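Local coordinates for protein probable mRNA-capping enzyme (Acanthamoeba polyphaga mimivirus, PDB 3BGY) that removes the terminal phosphate from the triphosphate 5' end of mRNA, as the tunnel-type, metal-dependent RNA triphosphatase domain of a multifunctional capping enzyme, at residues A[33-45]-A[140-152]. Residues are numbered along the deposited sequence; the frame is centred on the assembly and turned at random. Where two conformers were deposited one is given.
Sequences GDNLEFEVSFKNI and WAITIKSTEEIPL
Ile142 CG2 lies over one face of the Phe42 ring, 3.8 Å from the ring centroid, in a CH-pi contact displaced toward CD2; water 5, bonded to Ala141 O, sits at the ring edge. The Phe38 ring meets Ile144 obliquely, CZ 3.4 Å from CG2, a branch sent there by lying anti to the backbone N of Ile144. The other branch of Ile144 ends in CD1, 3.8 Å from Val40 CG2. These groups, with helices 17-32 and 221-235 packed on them, form the apolar outer layer of the antiparallel barrel. Paired backbone bonds join strands 36-42 and 142-152, with Glu39 N to Lys145 O (2.9 Å) and Lys145 N to Glu39 O (2.8 Å) at the middle. The opposite face is polar and includes Ser41 and Thr143; Lys43, just past the strand and bent at chi2 (-56°), curls back to it so that NZ donates to Ser41 OG (2.8 Å), while its CE packs against Thr143 OG1. Water 2 links Glu37 OE2 to Glu149 O. Glu39 OE2 stays 5.0 Å from Lys145 NZ, and Glu39 OE1 is close to Glu214 OE2. Glu37 and Glu39, with Glu214 of strand 208-215, are consistent with the metal-binding Glu-x-Glu motifs of tunnel triphosphatases.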
loop_
_atom_site.group_PDB
_atom_site.type_symbol
_atom_site.label_atom_id
_atom_site.label_comp_id
_atom_site.label_asym_id
_atom_site.label_seq_id
_atom_site.Cartn_x
_atom_site.Cartn_y
_atom_site.Cartn_z
ATOM N N GLY A 33 -8.972 16.452 1.987
ATOM C CA GLY A 33 -9.647 15.394 1.271
ATOM C C GLY A 33 -10.361 14.422 2.182
ATOM O O GLY A 33 -10.214 14.456 3.414
ATOM N N ASP A 34 -11.204 13.604 1.573
ATOM C CA ASP A 34 -11.936 12.601 2.321
ATOM C C ASP A 34 -11.148 11.300 2.371
ATOM O O ASP A 34 -10.813 10.790 3.450
ATOM C CB ASP A 34 -13.286 12.341 1.651
ATOM C CG ASP A 34 -14.157 13.585 1.578
ATOM O OD1 ASP A 34 -14.098 14.404 2.517
ATOM O OD2 ASP A 34 -14.896 13.734 0.578
ATOM N N ASN A 35 -10.777 10.828 1.189
ATOM C CA ASN A 35 -10.092 9.549 1.059
ATOM C C ASN A 35 -8.736 9.603 0.367
ATOM O O ASN A 35 -8.275 8.628 -0.242
ATOM C CB ASN A 35 -11.017 8.569 0.340
ATOM C CG ASN A 35 -12.294 8.277 1.124
ATOM O OD1 ASN A 35 -12.253 7.853 2.287
ATOM N ND2 ASN A 35 -13.424 8.489 0.481
ATOM N N LEU A 36 -8.076 10.743 0.486
ATOM C CA LEU A 36 -6.734 10.869 -0.076
ATOM C C LEU A 36 -5.734 10.332 0.950
ATOM O O LEU A 36 -5.948 10.441 2.166
ATOM C CB LEU A 36 -6.423 12.326 -0.433
ATOM C CG LEU A 36 -7.211 12.961 -1.583
ATOM C CD1 LEU A 36 -6.924 14.460 -1.646
ATOM C CD2 LEU A 36 -6.840 12.319 -2.906
ATOM N N GLU A 37 -4.710 9.643 0.454
ATOM C CA GLU A 37 -3.645 9.075 1.293
ATOM C C GLU A 37 -2.376 9.737 0.836
ATOM O O GLU A 37 -2.301 10.142 -0.310
ATOM C CB GLU A 37 -3.548 7.571 1.108
ATOM C CG GLU A 37 -4.798 6.796 1.604
ATOM C CD GLU A 37 -5.242 7.113 3.045
ATOM O OE1 GLU A 37 -4.400 7.428 3.920
ATOM O OE2 GLU A 37 -6.465 7.043 3.302
ATOM N N PHE A 38 -1.409 9.885 1.731
ATOM C CA PHE A 38 -0.149 10.544 1.393
ATOM C C PHE A 38 0.939 9.552 1.797
ATOM O O PHE A 38 1.076 9.189 2.970
ATOM C CB PHE A 38 -0.048 11.862 2.163
ATOM C CG PHE A 38 1.154 12.695 1.807
ATOM C CD1 PHE A 38 2.414 12.397 2.347
ATOM C CD2 PHE A 38 1.022 13.803 0.973
ATOM C CE1 PHE A 38 3.539 13.187 2.083
ATOM C CE2 PHE A 38 2.157 14.626 0.689
ATOM C CZ PHE A 38 3.409 14.307 1.251
ATOM N N GLU A 39 1.825 9.270 0.843
ATOM C CA GLU A 39 2.848 8.259 1.035
ATOM C C GLU A 39 4.187 8.658 0.436
ATOM O O GLU A 39 4.208 9.248 -0.649
ATOM C CB GLU A 39 2.313 6.998 0.304
ATOM C CG GLU A 39 3.248 5.850 -0.000
ATOM C CD GLU A 39 2.559 4.723 -0.774
ATOM O OE1 GLU A 39 1.619 4.107 -0.230
ATOM O OE2 GLU A 39 2.972 4.446 -1.918
ATOM N N VAL A 40 5.267 8.378 1.159
ATOM C CA VAL A 40 6.609 8.601 0.595
ATOM C C VAL A 40 7.151 7.187 0.393
ATOM O O VAL A 40 7.311 6.446 1.348
ATOM C CB VAL A 40 7.531 9.408 1.498
ATOM C CG1 VAL A 40 8.872 9.657 0.769
ATOM C CG2 VAL A 40 6.898 10.753 1.824
ATOM N N SER A 41 7.435 6.836 -0.861
ATOM C CA SER A 41 7.922 5.501 -1.208
ATOM C C SER A 41 9.438 5.538 -1.410
ATOM O O SER A 41 9.940 6.348 -2.192
ATOM C CB SER A 41 7.206 5.000 -2.482
ATOM O OG SER A 41 7.767 3.780 -2.956
ATOM N N PHE A 42 10.154 4.694 -0.665
ATOM C CA PHE A 42 11.615 4.619 -0.753
ATOM C C PHE A 42 11.990 3.577 -1.774
ATOM O O PHE A 42 11.485 2.465 -1.730
ATOM C CB PHE A 42 12.240 4.296 0.601
ATOM C CG PHE A 42 12.125 5.398 1.597
ATOM C CD1 PHE A 42 10.908 5.657 2.245
ATOM C CD2 PHE A 42 13.238 6.227 1.870
ATOM C CE1 PHE A 42 10.787 6.749 3.166
ATOM C CE2 PHE A 42 13.111 7.328 2.800
ATOM C CZ PHE A 42 11.884 7.568 3.430
ATOM N N LYS A 43 12.835 3.957 -2.734
ATOM C CA LYS A 43 13.228 3.022 -3.789
ATOM C C LYS A 43 14.518 2.269 -3.474
ATOM O O LYS A 43 15.201 2.578 -2.516
ATOM C CB LYS A 43 13.346 3.762 -5.135
ATOM C CG LYS A 43 12.111 4.610 -5.521
ATOM C CD LYS A 43 10.823 3.783 -5.547
ATOM C CE LYS A 43 9.601 4.611 -5.844
ATOM N NZ LYS A 43 8.339 3.835 -5.688
ATOM N N ASN A 44 14.789 1.223 -4.272
ATOM C CA ASN A 44 15.991 0.376 -4.153
ATOM C C ASN A 44 16.144 -0.333 -2.833
ATOM O O ASN A 44 17.206 -0.282 -2.208
ATOM C CB ASN A 44 17.266 1.176 -4.457
ATOM C CG ASN A 44 17.284 1.721 -5.848
ATOM O OD1 ASN A 44 16.684 1.153 -6.757
ATOM N ND2 ASN A 44 17.974 2.847 -6.027
ATOM N N ILE A 45 15.022 -0.836 -2.311
ATOM C CA ILE A 45 15.066 -1.577 -1.058
ATOM C C ILE A 45 15.207 -3.060 -1.425
ATOM O O ILE A 45 14.397 -3.596 -2.191
ATOM C CB ILE A 45 13.773 -1.372 -0.223
ATOM C CG1 ILE A 45 13.545 0.128 0.073
ATOM C CG2 ILE A 45 13.841 -2.230 1.065
ATOM C CD1 ILE A 45 14.680 0.849 0.752
ATOM N N TRP A 140 17.410 12.122 -4.622
ATOM C CA TRP A 140 17.061 11.273 -3.471
ATOM C C TRP A 140 16.148 10.198 -4.030
ATOM O O TRP A 140 15.219 10.486 -4.781
ATOM C CB TRP A 140 16.355 12.052 -2.362
ATOM C CG TRP A 140 17.233 13.076 -1.729
ATOM C CD1 TRP A 140 17.463 14.341 -2.191
ATOM C CD2 TRP A 140 17.989 12.942 -0.529
ATOM N NE1 TRP A 140 18.303 15.008 -1.355
ATOM C CE2 TRP A 140 18.649 14.183 -0.318
ATOM C CE3 TRP A 140 18.169 11.904 0.405
ATOM C CZ2 TRP A 140 19.485 14.420 0.792
ATOM C CZ3 TRP A 140 19.008 12.133 1.526
ATOM C CH2 TRP A 140 19.651 13.392 1.705
ATOM N N ALA A 141 16.403 8.958 -3.644
ATOM C CA ALA A 141 15.646 7.820 -4.160
ATOM C C ALA A 141 14.269 7.603 -3.506
ATOM O O ALA A 141 14.014 6.575 -2.854
ATOM C CB ALA A 141 16.511 6.553 -4.066
ATOM N N ILE A 142 13.400 8.601 -3.670
ATOM C CA ILE A 142 12.025 8.553 -3.148
ATOM C C ILE A 142 11.041 9.203 -4.059
ATOM O O ILE A 142 11.415 10.017 -4.924
ATOM C CB ILE A 142 11.838 9.315 -1.785
ATOM C CG1 ILE A 142 12.485 10.702 -1.804
ATOM C CG2 ILE A 142 12.308 8.490 -0.660
ATOM C CD1 ILE A 142 12.111 11.592 -0.639
ATOM N N THR A 143 9.785 8.784 -3.926
ATOM C CA THR A 143 8.699 9.411 -4.651
ATOM C C THR A 143 7.677 9.829 -3.613
ATOM O O THR A 143 7.601 9.217 -2.556
ATOM C CB THR A 143 8.037 8.547 -5.741
ATOM O OG1 THR A 143 7.486 7.349 -5.186
ATOM C CG2 THR A 143 9.030 8.198 -6.832
ATOM N N ILE A 144 6.973 10.930 -3.862
ATOM C CA ILE A 144 5.945 11.389 -2.922
ATOM C C ILE A 144 4.652 11.183 -3.717
ATOM O O ILE A 144 4.534 11.649 -4.850
ATOM C CB ILE A 144 6.070 12.906 -2.596
ATOM C CG1 ILE A 144 7.515 13.352 -2.321
ATOM C CG2 ILE A 144 5.146 13.274 -1.464
ATOM C CD1 ILE A 144 8.124 12.915 -1.036
ATOM N N LYS A 145 3.655 10.541 -3.119
ATOM C CA LYS A 145 2.427 10.253 -3.840
ATOM C C LYS A 145 1.205 10.523 -3.010
ATOM O O LYS A 145 1.205 10.261 -1.805
ATOM C CB LYS A 145 2.414 8.755 -4.230
ATOM C CG LYS A 145 1.251 8.229 -5.106
ATOM C CD LYS A 145 1.259 6.694 -5.137
ATOM C CE LYS A 145 0.265 6.116 -6.147
ATOM N NZ LYS A 145 0.162 4.625 -6.051
ATOM N N SER A 146 0.213 11.112 -3.656
ATOM C CA SER A 146 -1.062 11.332 -3.018
ATOM C C SER A 146 -1.982 10.545 -3.925
ATOM O O SER A 146 -1.776 10.529 -5.150
ATOM C CB SER A 146 -1.453 12.806 -3.022
ATOM O OG SER A 146 -2.567 13.031 -2.170
ATOM N N THR A 147 -2.841 9.725 -3.324
ATOM C CA THR A 147 -3.821 8.995 -4.110
ATOM C C THR A 147 -5.140 8.775 -3.394
ATOM O O THR A 147 -5.180 8.688 -2.160
ATOM C CB THR A 147 -3.234 7.667 -4.662
ATOM O OG1 THR A 147 -4.099 7.139 -5.673
ATOM C CG2 THR A 147 -2.992 6.658 -3.566
ATOM N N GLU A 148 -6.203 8.680 -4.189
ATOM C CA GLU A 148 -7.552 8.476 -3.669
ATOM C C GLU A 148 -7.844 6.995 -3.558
ATOM O O GLU A 148 -7.781 6.272 -4.550
ATOM C CB GLU A 148 -8.551 9.145 -4.597
ATOM C CG GLU A 148 -9.968 9.182 -4.081
ATOM C CD GLU A 148 -10.957 9.723 -5.119
ATOM O OE1 GLU A 148 -10.543 10.074 -6.247
ATOM O OE2 GLU A 148 -12.140 9.813 -4.781
ATOM N N GLU A 149 -8.189 6.556 -2.347
ATOM C CA GLU A 149 -8.471 5.164 -2.079
ATOM C C GLU A 149 -9.715 5.171 -1.228
ATOM O O GLU A 149 -9.670 5.517 -0.048
ATOM C CB GLU A 149 -7.291 4.493 -1.335
ATOM C CG GLU A 149 -5.980 4.414 -2.165
ATOM C CD GLU A 149 -4.899 3.530 -1.564
ATOM O OE1 GLU A 149 -5.201 2.381 -1.175
ATOM O OE2 GLU A 149 -3.733 3.983 -1.514
ATOM N N ILE A 150 -10.824 4.744 -1.823
ATOM C CA ILE A 150 -12.107 4.737 -1.117
ATOM C C ILE A 150 -12.367 3.382 -0.482
ATOM O O ILE A 150 -12.510 2.384 -1.183
ATOM C CB ILE A 150 -13.244 5.126 -2.109
ATOM C CG1 ILE A 150 -12.917 6.474 -2.759
ATOM C CG2 ILE A 150 -14.612 5.163 -1.376
ATOM C CD1 ILE A 150 -13.881 6.930 -3.850
ATOM N N PRO A 151 -12.482 3.335 0.859
ATOM C CA PRO A 151 -12.725 2.044 1.509
ATOM C C PRO A 151 -14.198 1.703 1.462
ATOM O O PRO A 151 -15.055 2.582 1.569
ATOM C CB PRO A 151 -12.295 2.297 2.966
ATOM C CG PRO A 151 -11.561 3.602 2.929
ATOM C CD PRO A 151 -12.258 4.380 1.870
ATOM N N LEU A 152 -14.483 0.433 1.206
ATOM C CA LEU A 152 -15.861 -0.043 1.202
ATOM C C LEU A 152 -15.947 -0.778 2.522
ATOM O O LEU A 152 -15.245 -1.767 2.718
ATOM C CB LEU A 152 -16.115 -0.981 0.021
ATOM C CG LEU A 152 -16.432 -0.365 -1.335
ATOM C CD1 LEU A 152 -15.163 0.119 -2.030
ATOM C CD2 LEU A 152 -17.127 -1.422 -2.179
HETATM O O HOH W 1 -13.053 10.197 -2.274
HETATM O O HOH W 2 -8.525 5.877 2.287
HETATM O O HOH W 3 5.086 7.464 -3.204
HETATM O O HOH W 4 -1.002 5.291 0.083
HETATM O O HOH W 5 15.482 4.787 -1.025
HETATM O O HOH W 6 6.426 5.661 -7.015
#